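Local coordinates for CPXV203 protein (Cowpox virus, PDB 4HKJ), which binds MHC class I molecules and is thought to retrieve them to the endoplasmic reticulum, a viral immune-evasion step expected to limit antigen presentation, at residues W15-I19 with Y129-T133; G20-K26 with C140-V146; D27-K31 with D111-S115; L46-N51 with T72-H76; F77-Y83 with T168-K172. One frame throughout, in Å; residues are numbered along the deposited sequence.

Contact 1 of 5, residues W15-I19 with Y129-T133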
# COMPACT_ATOMS: atom_id res chain seq x y z
N TRP D 15 -4.41 24.77 -7.58
CA TRP D 15 -4.56 23.64 -6.67
C TRP D 15 -5.43 22.54 -7.28
O TRP D 15 -6.49 22.81 -7.84
CB TRP D 15 -5.14 24.10 -5.33
CG TRP D 15 -4.14 24.78 -4.46
CD1 TRP D 15 -3.61 26.03 -4.64
CD2 TRP D 15 -3.53 24.26 -3.28
NE1 TRP D 15 -2.72 26.32 -3.64
CE2 TRP D 15 -2.65 25.24 -2.79
CE3 TRP D 15 -3.65 23.05 -2.58
CZ2 TRP D 15 -1.89 25.06 -1.63
CZ3 TRP D 15 -2.89 22.87 -1.43
CH2 TRP D 15 -2.02 23.87 -0.97
N LYS D 16 -4.97 21.29 -7.16
CA LYS D 16 -5.70 20.16 -7.71
C LYS D 16 -6.06 19.13 -6.64
O LYS D 16 -5.28 18.87 -5.72
CB LYS D 16 -4.89 19.49 -8.82
CG LYS D 16 -4.56 20.41 -9.98
CD LYS D 16 -4.01 19.64 -11.17
CE LYS D 16 -3.78 20.56 -12.36
NZ LYS D 16 -3.30 19.83 -13.56
N LEU D 17 -7.26 18.56 -6.76
CA LEU D 17 -7.73 17.57 -5.80
C LEU D 17 -8.08 16.25 -6.47
O LEU D 17 -8.84 16.21 -7.44
CB LEU D 17 -8.95 18.10 -5.04
CG LEU D 17 -9.64 17.11 -4.09
CD1 LEU D 17 -8.67 16.65 -3.01
CD2 LEU D 17 -10.88 17.74 -3.48
N LYS D 18 -7.51 15.16 -5.96
CA LYS D 18 -7.83 13.83 -6.45
C LYS D 18 -8.11 12.88 -5.29
O LYS D 18 -7.26 12.68 -4.42
CB LYS D 18 -6.68 13.28 -7.29
CG LYS D 18 -6.90 11.84 -7.74
CD LYS D 18 -5.72 11.31 -8.53
CE LYS D 18 -5.49 12.10 -9.80
NZ LYS D 18 -4.34 11.58 -10.58
N ILE D 19 -9.30 12.31 -5.28
CA ILE D 19 -9.66 11.31 -4.28
C ILE D 19 -9.87 9.95 -4.95
O ILE D 19 -10.80 9.78 -5.74
CB ILE D 19 -10.93 11.70 -3.51
CG1 ILE D 19 -10.74 13.04 -2.81
CG2 ILE D 19 -11.29 10.62 -2.50
CD1 ILE D 19 -11.92 13.46 -1.95
N TYR D 129 -6.23 20.20 5.27
CA TYR D 129 -6.76 20.49 3.95
C TYR D 129 -8.08 19.77 3.67
O TYR D 129 -8.95 20.31 2.99
CB TYR D 129 -5.74 20.14 2.87
CG TYR D 129 -4.48 20.97 2.89
CD1 TYR D 129 -4.44 22.19 3.55
CD2 TYR D 129 -3.32 20.53 2.26
CE1 TYR D 129 -3.28 22.95 3.58
CE2 TYR D 129 -2.16 21.28 2.28
CZ TYR D 129 -2.15 22.49 2.94
OH TYR D 129 -1.00 23.25 2.96
N LEU D 130 -8.22 18.56 4.20
CA LEU D 130 -9.37 17.73 3.86
C LEU D 130 -9.74 16.74 4.96
O LEU D 130 -8.88 16.27 5.71
CB LEU D 130 -9.10 16.98 2.56
CG LEU D 130 -10.31 16.50 1.76
CD1 LEU D 130 -11.10 17.69 1.24
CD2 LEU D 130 -9.89 15.59 0.62
N HIS D 131 -11.03 16.43 5.05
CA HIS D 131 -11.53 15.41 5.97
C HIS D 131 -12.36 14.40 5.18
O HIS D 131 -13.38 14.76 4.58
CB HIS D 131 -12.38 16.04 7.07
CG HIS D 131 -11.64 17.00 7.94
ND1 HIS D 131 -11.44 18.33 7.60
CD2 HIS D 131 -11.04 16.83 9.14
CE1 HIS D 131 -10.76 18.93 8.56
NE2 HIS D 131 -10.50 18.05 9.50
N ILE D 132 -11.93 13.14 5.18
CA ILE D 132 -12.65 12.11 4.44
C ILE D 132 -13.22 11.03 5.35
O ILE D 132 -12.48 10.27 5.98
CB ILE D 132 -11.76 11.45 3.36
CG1 ILE D 132 -11.29 12.49 2.35
CG2 ILE D 132 -12.51 10.33 2.66
CD1 ILE D 132 -10.45 11.92 1.22
N THR D 133 -14.55 10.96 5.42
CA THR D 133 -15.23 9.94 6.20
C THR D 133 -16.01 9.01 5.26
O THR D 133 -16.75 9.47 4.39
CB THR D 133 -16.20 10.56 7.22
OG1 THR D 133 -15.51 11.55 8.00
CG2 THR D 133 -16.76 9.50 8.15
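A beta sandwich is joined here across its interior. Residues 15-19 open strand 15-25 of one sheet, and residues 129-133 lead into strand 131-137 of the other. The touching parts, CA 15 to 19 and CA 129 to 132, run nearly parallel, 15° apart, and their paired alpha carbons stay well separated: Leu17 to Leu130 is 9.8 Å CA to CA, and Ile19 to Ile132 is 9.3 Å. That spacing is about twice the separation of neighbours within a sheet, so the stretches meet through side chains and form no backbone hydrogen bonds with each other.

The aromatic part lies at one end. Trp15 presents the edge of its six-membered ring to the face of Tyr129, with centroids 5.6 Å apart and planes at 86°, a T-shaped pair whose closest atoms are Trp15 CZ3 and Tyr129 CE2 at 4.1 Å. Trp15 also meets the ring of Phe150, while Tyr129 packs on the backbone of the H-2 class I heavy chain, so this end of the core adjoins the bound partner.

The aliphatic part fills the rest. Trp15, Leu17 and Ile19 all point inward, whereas Lys16 and Lys18 between them lie on the outer side of the strand, as in a two-faced sandwich strand. Leu17 CD1 is 4.0 Å from Leu130 CD2. Ile19 CD1 touches two residues at once, at 3.9 Å from Leu130 CD2 and 3.8 Å from Ile132 CD1.

Contact 2 of 5, residues G20-K26 with C140-V146; sequences GMCIQAK and CINHLGV
Lys26, Gln24 and Asn142 lose the most area in this antiparallel pairing, and all three lie where the ladder ends. Strands 20-25 and 143-146 run at 172° with axes 4.7 Å apart, in extended conformation. The register is Met21-Val146, Cys22-Gly145 and Ile23-Leu144, with Cys22-Gly145 a hydrogen-bonded pair (Cys22 N to Gly145 O 2.9 Å, Gly145 N to Cys22 O 3.0 Å).

Gln24 N donates to His143 O (2.9 Å), and Gln24 O accepts from Asn142 N (2.7 Å). The chain turns a corner at Asn142 (phi/psi -83/-39), interrupting the regular ladder. Beyond it Ala25 pairs with Ile141, and Lys26 N donates to Cys140 O (3.0 Å). Lys26, all trans, lays its CB 3.6 Å from Asn142 CB and carries its amine away. Gln24 (chi1 and chi2 t) brings OE1 to 3.5 Å from Asn142 ND2.

The face with Met21, Ile23, Leu144 and Val146 is apolar: selenomethionine Met21 CE meets Val146 CG2 at 3.7 Å. From beyond the corner, Ile141 CD1 reaches Ile23 CG2 at 3.7 Å. The other face carries Cys22, disulfide-bonded to Cys169, and the polar Gln24 and His143. Chemistry thus divides the contact: Met21, Ile23 and Leu144 pack on strands 103-110 and 131-137 of the other sheet, while Asn142 OD1 is hydrogen-bonded to a basic side chain of beta-2-microglobulin and His143 NE2 to that chain's backbone.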
# COMPACT_ATOMS: atom_id res chain seq x y z
N GLY D 20 -9.01 9.00 -4.63
CA GLY D 20 -9.13 7.65 -5.15
C GLY D 20 -9.76 6.73 -4.13
O GLY D 20 -9.54 6.89 -2.93
N MSE D 21 -10.54 5.76 -4.59
CA MSE D 21 -11.21 4.83 -3.70
C MSE D 21 -11.41 3.47 -4.36
O MSE D 21 -12.11 3.36 -5.37
CB MSE D 21 -12.56 5.40 -3.24
CG MSE D 21 -13.33 4.49 -2.30
SE MSE D 21 -14.94 5.33 -1.59
CE MSE D 21 -14.12 6.90 -0.78
N CYS D 22 -10.80 2.44 -3.78
CA CYS D 22 -10.91 1.09 -4.31
C CYS D 22 -11.88 0.25 -3.49
O CYS D 22 -11.70 0.08 -2.28
CB CYS D 22 -9.53 0.41 -4.36
SG CYS D 22 -9.53 -1.23 -5.14
N ILE D 23 -12.91 -0.26 -4.14
CA ILE D 23 -13.92 -1.07 -3.47
C ILE D 23 -13.87 -2.51 -3.98
O ILE D 23 -13.98 -2.75 -5.18
CB ILE D 23 -15.34 -0.51 -3.70
CG1 ILE D 23 -15.35 1.01 -3.54
CG2 ILE D 23 -16.33 -1.16 -2.75
CD1 ILE D 23 -16.69 1.65 -3.86
N GLN D 24 -13.70 -3.46 -3.06
CA GLN D 24 -13.68 -4.87 -3.43
C GLN D 24 -14.97 -5.56 -3.02
O GLN D 24 -15.43 -5.44 -1.88
CB GLN D 24 -12.47 -5.57 -2.80
CG GLN D 24 -12.34 -7.04 -3.19
CD GLN D 24 -11.10 -7.69 -2.61
OE1 GLN D 24 -10.72 -7.43 -1.47
NE2 GLN D 24 -10.45 -8.54 -3.40
N ALA D 25 -15.56 -6.30 -3.96
CA ALA D 25 -16.83 -6.97 -3.74
C ALA D 25 -16.69 -8.16 -2.80
O ALA D 25 -15.64 -8.80 -2.75
CB ALA D 25 -17.44 -7.41 -5.06
N LYS D 26 -17.76 -8.45 -2.06
CA LYS D 26 -17.77 -9.58 -1.14
C LYS D 26 -18.96 -10.49 -1.43
O LYS D 26 -20.09 -10.03 -1.58
CB LYS D 26 -17.83 -9.10 0.31
CG LYS D 26 -17.94 -10.22 1.33
CD LYS D 26 -17.94 -9.67 2.75
CE LYS D 26 -17.96 -10.80 3.78
NZ LYS D 26 -17.87 -10.28 5.17
N CYS D 140 -21.77 -6.45 1.36
CA CYS D 140 -21.41 -6.64 -0.04
C CYS D 140 -20.03 -6.08 -0.37
O CYS D 140 -19.57 -6.18 -1.51
CB CYS D 140 -22.47 -6.01 -0.96
SG CYS D 140 -22.74 -4.24 -0.73
N ILE D 141 -19.36 -5.51 0.62
CA ILE D 141 -18.03 -4.94 0.42
C ILE D 141 -16.97 -5.62 1.29
O ILE D 141 -17.05 -5.59 2.52
CB ILE D 141 -18.02 -3.42 0.66
CG1 ILE D 141 -18.88 -2.72 -0.37
CG2 ILE D 141 -16.59 -2.89 0.62
CD1 ILE D 141 -19.00 -1.23 -0.16
N ASN D 142 -15.98 -6.22 0.64
CA ASN D 142 -14.94 -6.96 1.34
C ASN D 142 -13.82 -6.08 1.88
O ASN D 142 -13.31 -6.31 2.97
CB ASN D 142 -14.35 -8.04 0.42
CG ASN D 142 -13.55 -9.07 1.18
OD1 ASN D 142 -13.80 -9.33 2.36
ND2 ASN D 142 -12.56 -9.67 0.52
N HIS D 143 -13.44 -5.06 1.10
CA HIS D 143 -12.39 -4.14 1.51
C HIS D 143 -12.53 -2.79 0.80
O HIS D 143 -12.97 -2.72 -0.34
CB HIS D 143 -11.01 -4.73 1.23
CG HIS D 143 -9.88 -3.88 1.73
ND1 HIS D 143 -9.37 -2.83 1.01
CD2 HIS D 143 -9.17 -3.93 2.88
CE1 HIS D 143 -8.39 -2.26 1.69
NE2 HIS D 143 -8.25 -2.91 2.83
N LEU D 144 -12.14 -1.72 1.50
CA LEU D 144 -12.20 -0.37 0.94
C LEU D 144 -10.93 0.42 1.28
O LEU D 144 -10.57 0.56 2.45
CB LEU D 144 -13.44 0.37 1.45
CG LEU D 144 -13.75 1.74 0.85
CD1 LEU D 144 -15.24 1.89 0.62
CD2 LEU D 144 -13.25 2.86 1.74
N GLY D 145 -10.27 0.92 0.25
CA GLY D 145 -9.08 1.74 0.43
C GLY D 145 -9.30 3.13 -0.15
O GLY D 145 -10.01 3.29 -1.13
N VAL D 146 -8.68 4.13 0.47
CA VAL D 146 -8.83 5.51 0.03
C VAL D 146 -7.49 6.21 -0.12
O VAL D 146 -6.71 6.29 0.83
CB VAL D 146 -9.70 6.33 1.00
CG1 VAL D 146 -9.75 7.79 0.58
CG2 VAL D 146 -11.09 5.75 1.10

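Contact 3 of 5, residues D27-K31 with D111-S115; sequences DFYSK and DQEAS
Two irregular loops meet at one end of the sandwich, one following strand 15-25 and the other following strand 103-110. Asp27 takes a left-handed conformation (61/14) before an extended run from Phe28 to Lys31. The nearest alpha carbons are Phe28 with Glu113 at 7.0 Å and Ser30 with Gln112 at 7.2 Å, too far for strand pairing.

Asp111 ties its backbone to Gly52. Gln112 (-63/-58, chi1 and chi2 t) then extends its side chain to the backbone opposite: OE1 accepts from Lys31 N at 3.1 Å and lies 3.2 Å from Ser30 CA, while NE2 is 2.5 Å from Tyr29 O. The same OE1 meets the edge of the Phe28 ring, 3.5 Å from CE2. Glu113 (-94/147, chi1 t, chi2 p) sets its CB over the face of Phe28, 3.9 Å from the centroid and 15° off the normal, a CH-pi contact, with OE1 3.6 Å from Phe28 CB.

The contact rests chiefly on a side-chain-to-backbone hydrogen bond, Gln112 OE1 with Lys31 N, and one CH-pi contact, so side chains of segment 111-115 join the loops without backbone pairing.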
# COMPACT_ATOMS: atom_id res chain seq x y z
N ASP D 27 -18.68 -11.79 -1.54
CA ASP D 27 -19.71 -12.81 -1.76
C ASP D 27 -20.50 -12.64 -3.06
O ASP D 27 -21.54 -13.27 -3.25
CB ASP D 27 -20.66 -12.90 -0.56
CG ASP D 27 -19.95 -13.29 0.72
OD1 ASP D 27 -18.96 -14.04 0.64
OD2 ASP D 27 -20.39 -12.85 1.80
N PHE D 28 -20.00 -11.80 -3.96
CA PHE D 28 -20.62 -11.63 -5.27
C PHE D 28 -19.65 -11.04 -6.29
O PHE D 28 -18.61 -10.49 -5.92
CB PHE D 28 -21.89 -10.77 -5.18
CG PHE D 28 -21.64 -9.28 -5.24
CD1 PHE D 28 -21.20 -8.59 -4.12
CD2 PHE D 28 -21.85 -8.58 -6.42
CE1 PHE D 28 -20.98 -7.22 -4.18
CE2 PHE D 28 -21.63 -7.22 -6.48
CZ PHE D 28 -21.19 -6.54 -5.36
N TYR D 29 -19.98 -11.16 -7.56
CA TYR D 29 -19.14 -10.63 -8.63
C TYR D 29 -19.67 -9.29 -9.13
O TYR D 29 -20.78 -9.21 -9.66
CB TYR D 29 -19.06 -11.62 -9.80
CG TYR D 29 -18.19 -12.83 -9.53
CD1 TYR D 29 -17.50 -12.97 -8.34
CD2 TYR D 29 -18.07 -13.84 -10.48
CE1 TYR D 29 -16.71 -14.08 -8.10
CE2 TYR D 29 -17.28 -14.95 -10.25
CZ TYR D 29 -16.60 -15.07 -9.06
OH TYR D 29 -15.82 -16.17 -8.83
N SER D 30 -18.87 -8.24 -8.97
CA SER D 30 -19.23 -6.92 -9.47
C SER D 30 -19.00 -6.85 -10.97
O SER D 30 -17.96 -7.28 -11.47
CB SER D 30 -18.43 -5.83 -8.75
OG SER D 30 -17.04 -6.10 -8.80
N LYS D 31 -19.98 -6.31 -11.69
CA LYS D 31 -19.92 -6.25 -13.15
C LYS D 31 -19.44 -4.88 -13.63
O LYS D 31 -19.84 -3.84 -13.11
CB LYS D 31 -21.28 -6.57 -13.75
CG LYS D 31 -21.30 -6.60 -15.27
CD LYS D 31 -22.67 -6.96 -15.81
CE LYS D 31 -22.68 -6.97 -17.33
NZ LYS D 31 -24.02 -7.34 -17.87
N ASP D 111 -25.76 -1.88 -5.26
CA ASP D 111 -26.95 -2.00 -6.09
C ASP D 111 -27.11 -3.39 -6.68
O ASP D 111 -28.22 -3.91 -6.78
CB ASP D 111 -26.90 -0.97 -7.23
CG ASP D 111 -27.49 0.37 -6.83
OD1 ASP D 111 -27.68 0.59 -5.61
OD2 ASP D 111 -27.76 1.20 -7.72
N GLN D 112 -25.99 -3.99 -7.09
CA GLN D 112 -26.00 -5.28 -7.76
C GLN D 112 -26.56 -6.39 -6.86
O GLN D 112 -27.54 -7.05 -7.22
CB GLN D 112 -24.59 -5.64 -8.22
CG GLN D 112 -24.52 -6.83 -9.16
CD GLN D 112 -23.16 -6.97 -9.81
OE1 GLN D 112 -22.33 -6.07 -9.74
NE2 GLN D 112 -22.92 -8.11 -10.46
N GLU D 113 -25.94 -6.58 -5.71
CA GLU D 113 -26.35 -7.63 -4.78
C GLU D 113 -27.33 -7.09 -3.75
O GLU D 113 -27.24 -5.93 -3.35
CB GLU D 113 -25.13 -8.24 -4.09
CG GLU D 113 -25.41 -9.51 -3.31
CD GLU D 113 -25.66 -10.71 -4.20
OE1 GLU D 113 -25.43 -10.60 -5.43
OE2 GLU D 113 -26.08 -11.76 -3.68
N ALA D 114 -28.25 -7.94 -3.31
CA ALA D 114 -29.21 -7.57 -2.27
C ALA D 114 -28.49 -7.28 -0.96
O ALA D 114 -27.96 -8.19 -0.32
CB ALA D 114 -30.24 -8.66 -2.08
N SER D 115 -28.47 -6.01 -0.58
CA SER D 115 -27.72 -5.56 0.59
C SER D 115 -28.23 -6.14 1.91
O SER D 115 -29.43 -6.38 2.07
CB SER D 115 -27.73 -4.03 0.66
OG SER D 115 -29.05 -3.52 0.61

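Contact 4 of 5, residues L46-N51 with T72-H76; sequences LITEGN and TKQTH
Gln74, with chi1 m and chi2 t, reaches across the gap between two sheets and overlaps Thr48, Gly50 and Asn51 with its carboxamide. Its OE1 lies 2.8 Å from Thr48 OG1, and its NE2 packs 3.4 Å from Gly50 C. The Thr48 hydroxyl, chi1 t, is also within reach of Ser36 O, so the two acceptors compete for its single proton.

The strands behind these side chains belong to opposite layers of the beta sandwich: 46-50 in the sheet with strand 53-59, 72-76 in the sheet with strand 81-88. Their axes approach to 9.1 Å and run 21° apart (signed crossing -21°), the nearly aligned packing of a face-to-face sandwich. The register pairs Thr48 with Thr72 (CA-CA 8.1 Å), Gly50 with Gln74 (7.6 Å) and Asn51 with His76 (6.9 Å), closing toward the last pair.

That narrowing is met by small or turned residues. Gly50 sits at 159/151, where a CB would come within 2.5 Å of Gln74 NE2. Asn51, left-handed at 60/36 with chi1 m, puts ND2 2.6 Å from Thr75 O and 3.5 Å from His76 CB, at the edge of the imidazole. At the wider end Leu46 (chi1 p, chi2 p) sets CD2 4.2 Å from Thr72 OG1, and both touch Phe86. Amides and hydroxyls buried between the layers need polar partners within the interior, and the Gln74 carboxamide brings its OE1 within 2.8 Å of Thr48 OG1.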
# COMPACT_ATOMS: atom_id res chain seq x y z
N LEU D 46 -23.17 15.02 -4.66
CA LEU D 46 -23.28 14.24 -5.89
C LEU D 46 -23.60 12.77 -5.63
O LEU D 46 -23.21 12.22 -4.60
CB LEU D 46 -22.02 14.38 -6.75
CG LEU D 46 -20.65 14.04 -6.14
CD1 LEU D 46 -20.34 12.54 -6.21
CD2 LEU D 46 -19.55 14.84 -6.82
N ILE D 47 -24.32 12.16 -6.56
CA ILE D 47 -24.63 10.73 -6.49
C ILE D 47 -24.14 10.04 -7.76
O ILE D 47 -24.43 10.50 -8.86
CB ILE D 47 -26.14 10.49 -6.34
CG1 ILE D 47 -26.72 11.33 -5.20
CG2 ILE D 47 -26.42 9.01 -6.12
CD1 ILE D 47 -28.20 11.12 -4.98
N THR D 48 -23.41 8.95 -7.60
CA THR D 48 -22.88 8.23 -8.75
C THR D 48 -23.28 6.75 -8.78
O THR D 48 -23.10 6.03 -7.79
CB THR D 48 -21.34 8.36 -8.86
OG1 THR D 48 -20.87 7.55 -9.95
CG2 THR D 48 -20.66 7.93 -7.58
N GLU D 49 -23.82 6.31 -9.91
CA GLU D 49 -24.18 4.91 -10.09
C GLU D 49 -23.21 4.23 -11.04
O GLU D 49 -22.87 4.78 -12.09
CB GLU D 49 -25.61 4.79 -10.65
CG GLU D 49 -26.68 5.43 -9.79
CD GLU D 49 -26.91 6.89 -10.13
OE1 GLU D 49 -26.16 7.44 -10.97
OE2 GLU D 49 -27.85 7.50 -9.56
N GLY D 50 -22.75 3.04 -10.67
CA GLY D 50 -21.84 2.29 -11.52
C GLY D 50 -21.03 1.23 -10.80
O GLY D 50 -20.73 1.37 -9.61
N ASN D 51 -20.68 0.17 -11.53
CA ASN D 51 -19.87 -0.93 -11.01
C ASN D 51 -20.48 -1.66 -9.82
O ASN D 51 -19.76 -2.09 -8.91
CB ASN D 51 -18.44 -0.45 -10.70
CG ASN D 51 -17.73 0.09 -11.92
OD1 ASN D 51 -18.36 0.48 -12.90
ND2 ASN D 51 -16.40 0.12 -11.87
N THR D 72 -15.99 13.13 -11.85
CA THR D 72 -16.06 11.77 -11.33
C THR D 72 -15.73 10.75 -12.43
O THR D 72 -16.25 10.84 -13.54
CB THR D 72 -17.45 11.45 -10.76
OG1 THR D 72 -17.90 12.54 -9.94
CG2 THR D 72 -17.41 10.18 -9.92
N LYS D 73 -14.86 9.80 -12.11
CA LYS D 73 -14.48 8.75 -13.05
C LYS D 73 -14.52 7.38 -12.39
O LYS D 73 -14.29 7.26 -11.18
CB LYS D 73 -13.08 9.01 -13.61
CG LYS D 73 -12.94 10.32 -14.37
CD LYS D 73 -11.52 10.54 -14.85
CE LYS D 73 -11.38 11.87 -15.57
NZ LYS D 73 -10.00 12.09 -16.08
N GLN D 74 -14.82 6.35 -13.17
CA GLN D 74 -14.87 4.99 -12.66
C GLN D 74 -14.27 3.99 -13.65
O GLN D 74 -14.26 4.22 -14.86
CB GLN D 74 -16.30 4.58 -12.33
CG GLN D 74 -16.91 5.30 -11.13
CD GLN D 74 -18.27 4.77 -10.76
OE1 GLN D 74 -19.03 5.41 -10.04
NE2 GLN D 74 -18.60 3.58 -11.25
N THR D 75 -13.78 2.87 -13.12
CA THR D 75 -13.27 1.78 -13.94
C THR D 75 -13.45 0.46 -13.20
O THR D 75 -13.78 0.45 -12.01
CB THR D 75 -11.79 1.97 -14.31
OG1 THR D 75 -11.38 0.91 -15.18
CG2 THR D 75 -10.93 1.95 -13.06
N HIS D 76 -13.23 -0.65 -13.89
CA HIS D 76 -13.41 -1.96 -13.29
C HIS D 76 -12.34 -2.95 -13.74
O HIS D 76 -11.93 -2.95 -14.90
CB HIS D 76 -14.80 -2.51 -13.61
CG HIS D 76 -15.07 -3.85 -12.99
ND1 HIS D 76 -15.55 -3.99 -11.70
CD2 HIS D 76 -14.94 -5.10 -13.48
CE1 HIS D 76 -15.70 -5.27 -11.43
NE2 HIS D 76 -15.34 -5.97 -12.49

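Contact 5 of 5, residues F77-Y83 with T168-K172; sequences FGVTHSY and TCGAK
Phe77 adopts chi1 m with chi2 -55°, which lays one ring face over Ala171: the methyl CB is 4.0 Å from the ring centroid, 24° off the normal, and 3.7 Å from CE2. The ring edge meets a carbonyl instead, with CD2 3.3 Å from Cys169 O. His81 (chi1 m, chi2 -78°) turns its imidazole face onto the backbone, with Gly170 CA 3.9 Å from the ring centroid and 28° off the normal, and its CB is 3.3 Å from Cys169 O. Phe77 and His81 thus flank Gly170, whose CA is 5.2 Å from Phe77 CA. A CB there would fall 2.8 Å from Phe77 CB and 2.9 Å from His81 CD2.

Phe77 and His81 close a beta hairpin between strands 71-77 and 81-88, linked by two weak backbone bonds, Phe77 N to His81 O (3.4 Å) and His81 N to Phe77 O (3.5 Å). Gly78, at 65/-137, starts the connection, and Val79 N and Thr80 OG1 each hydrogen-bond an acidic side chain of the H-2 class I heavy chain. The facing loop is a type I' turn, Cys169 at 57/48 and Gly170 at 99/-5, spanned by a weak bond from Ala171 N to Thr168 O (3.3 Å).

Cys169, chi1 t, points its sulfur to the disulfide with Cys22. The same SG packs 3.7 Å from CB of Tyr83, whose chi1 t rotamer accompanies a cation-pi contact of its ring with Arg177.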
# COMPACT_ATOMS: atom_id res chain seq x y z
N PHE D 77 -11.89 -3.78 -12.81
CA PHE D 77 -10.91 -4.82 -13.11
C PHE D 77 -11.31 -6.14 -12.47
O PHE D 77 -11.73 -6.18 -11.31
CB PHE D 77 -9.52 -4.40 -12.62
CG PHE D 77 -8.93 -3.25 -13.38
CD1 PHE D 77 -8.81 -3.30 -14.75
CD2 PHE D 77 -8.50 -2.11 -12.71
CE1 PHE D 77 -8.27 -2.23 -15.45
CE2 PHE D 77 -7.96 -1.05 -13.40
CZ PHE D 77 -7.84 -1.11 -14.78
N GLY D 78 -11.18 -7.22 -13.23
CA GLY D 78 -11.53 -8.54 -12.74
C GLY D 78 -13.01 -8.67 -12.44
O GLY D 78 -13.85 -8.19 -13.21
N VAL D 79 -13.34 -9.30 -11.32
CA VAL D 79 -14.73 -9.53 -10.95
C VAL D 79 -15.06 -9.01 -9.56
O VAL D 79 -16.19 -9.17 -9.09
CB VAL D 79 -15.08 -11.03 -11.02
CG1 VAL D 79 -15.01 -11.53 -12.45
CG2 VAL D 79 -14.15 -11.83 -10.12
N THR D 80 -14.09 -8.39 -8.90
CA THR D 80 -14.29 -7.90 -7.53
C THR D 80 -13.94 -6.43 -7.35
O THR D 80 -14.58 -5.73 -6.56
CB THR D 80 -13.48 -8.73 -6.51
OG1 THR D 80 -12.10 -8.78 -6.92
CG2 THR D 80 -14.02 -10.15 -6.42
N HIS D 81 -12.93 -5.95 -8.07
CA HIS D 81 -12.43 -4.60 -7.87
C HIS D 81 -13.22 -3.53 -8.63
O HIS D 81 -13.49 -3.68 -9.83
CB HIS D 81 -10.95 -4.52 -8.25
CG HIS D 81 -10.08 -5.49 -7.51
ND1 HIS D 81 -9.68 -5.29 -6.21
CD2 HIS D 81 -9.54 -6.67 -7.89
CE1 HIS D 81 -8.92 -6.30 -5.82
NE2 HIS D 81 -8.82 -7.15 -6.82
N SER D 82 -13.57 -2.46 -7.93
CA SER D 82 -14.23 -1.31 -8.54
C SER D 82 -13.60 -0.02 -8.02
O SER D 82 -13.58 0.23 -6.81
CB SER D 82 -15.73 -1.33 -8.23
OG SER D 82 -16.34 -2.51 -8.71
N TYR D 83 -13.09 0.80 -8.94
CA TYR D 83 -12.36 2.01 -8.57
C TYR D 83 -13.10 3.28 -8.96
O TYR D 83 -13.70 3.36 -10.04
CB TYR D 83 -10.96 1.99 -9.20
CG TYR D 83 -10.16 3.25 -8.96
CD1 TYR D 83 -9.54 3.48 -7.73
CD2 TYR D 83 -10.00 4.20 -9.96
CE1 TYR D 83 -8.81 4.62 -7.51
CE2 TYR D 83 -9.27 5.35 -9.74
CZ TYR D 83 -8.67 5.56 -8.52
OH TYR D 83 -7.94 6.70 -8.30
N THR D 168 -3.67 0.00 -6.77
CA THR D 168 -3.71 -0.61 -8.10
C THR D 168 -5.13 -1.04 -8.44
O THR D 168 -5.57 -0.92 -9.58
CB THR D 168 -2.77 -1.82 -8.18
OG1 THR D 168 -3.18 -2.81 -7.23
CG2 THR D 168 -1.34 -1.41 -7.89
N CYS D 169 -5.84 -1.55 -7.43
CA CYS D 169 -7.25 -1.91 -7.54
C CYS D 169 -7.55 -2.91 -8.66
O CYS D 169 -8.47 -2.71 -9.45
CB CYS D 169 -8.11 -0.65 -7.70
SG CYS D 169 -9.81 -0.84 -7.11
N GLY D 170 -6.76 -3.97 -8.72
CA GLY D 170 -6.99 -5.04 -9.67
C GLY D 170 -6.12 -4.97 -10.91
O GLY D 170 -6.15 -5.87 -11.75
N ALA D 171 -5.33 -3.90 -11.03
CA ALA D 171 -4.43 -3.74 -12.16
C ALA D 171 -2.99 -3.97 -11.74
O ALA D 171 -2.69 -4.04 -10.54
CB ALA D 171 -4.60 -2.37 -12.78
N LYS D 172 -2.09 -4.09 -12.71
CA LYS D 172 -0.68 -4.34 -12.43
C LYS D 172 -0.01 -3.13 -11.79
O LYS D 172 0.88 -3.28 -10.95
CB LYS D 172 0.05 -4.74 -13.71
CG LYS D 172 1.49 -5.19 -13.49
CD LYS D 172 2.16 -5.58 -14.80
CE LYS D 172 2.30 -4.38 -15.72
NZ LYS D 172 3.23 -3.36 -15.17

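Contacts 1 and 4 span the interior between the two sheets, but differ in chemistry: contact 1 is aromatic and aliphatic, contact 4 largely polar. Contact 2 shares strand 15-25 with contact 1 and lies within a sheet, so backbone bonds dominate; Ile132 CD1 and Val146 CG1, 4.2 Å apart, join the two. Contact 5 is tied to contact 2 by the Cys22-Cys169 disulfide, and to contact 4 by neighbouring strands 71-77 and 81-88. Contact 3 is the most peripheral, its centre about 20 Å from the chain centre, yet Ser30 meets contacts 2, 4 and 5. Contacts 2 and 5 also hydrogen-bond partner chains, beta-2-microglobulin and the class I heavy chain respectively.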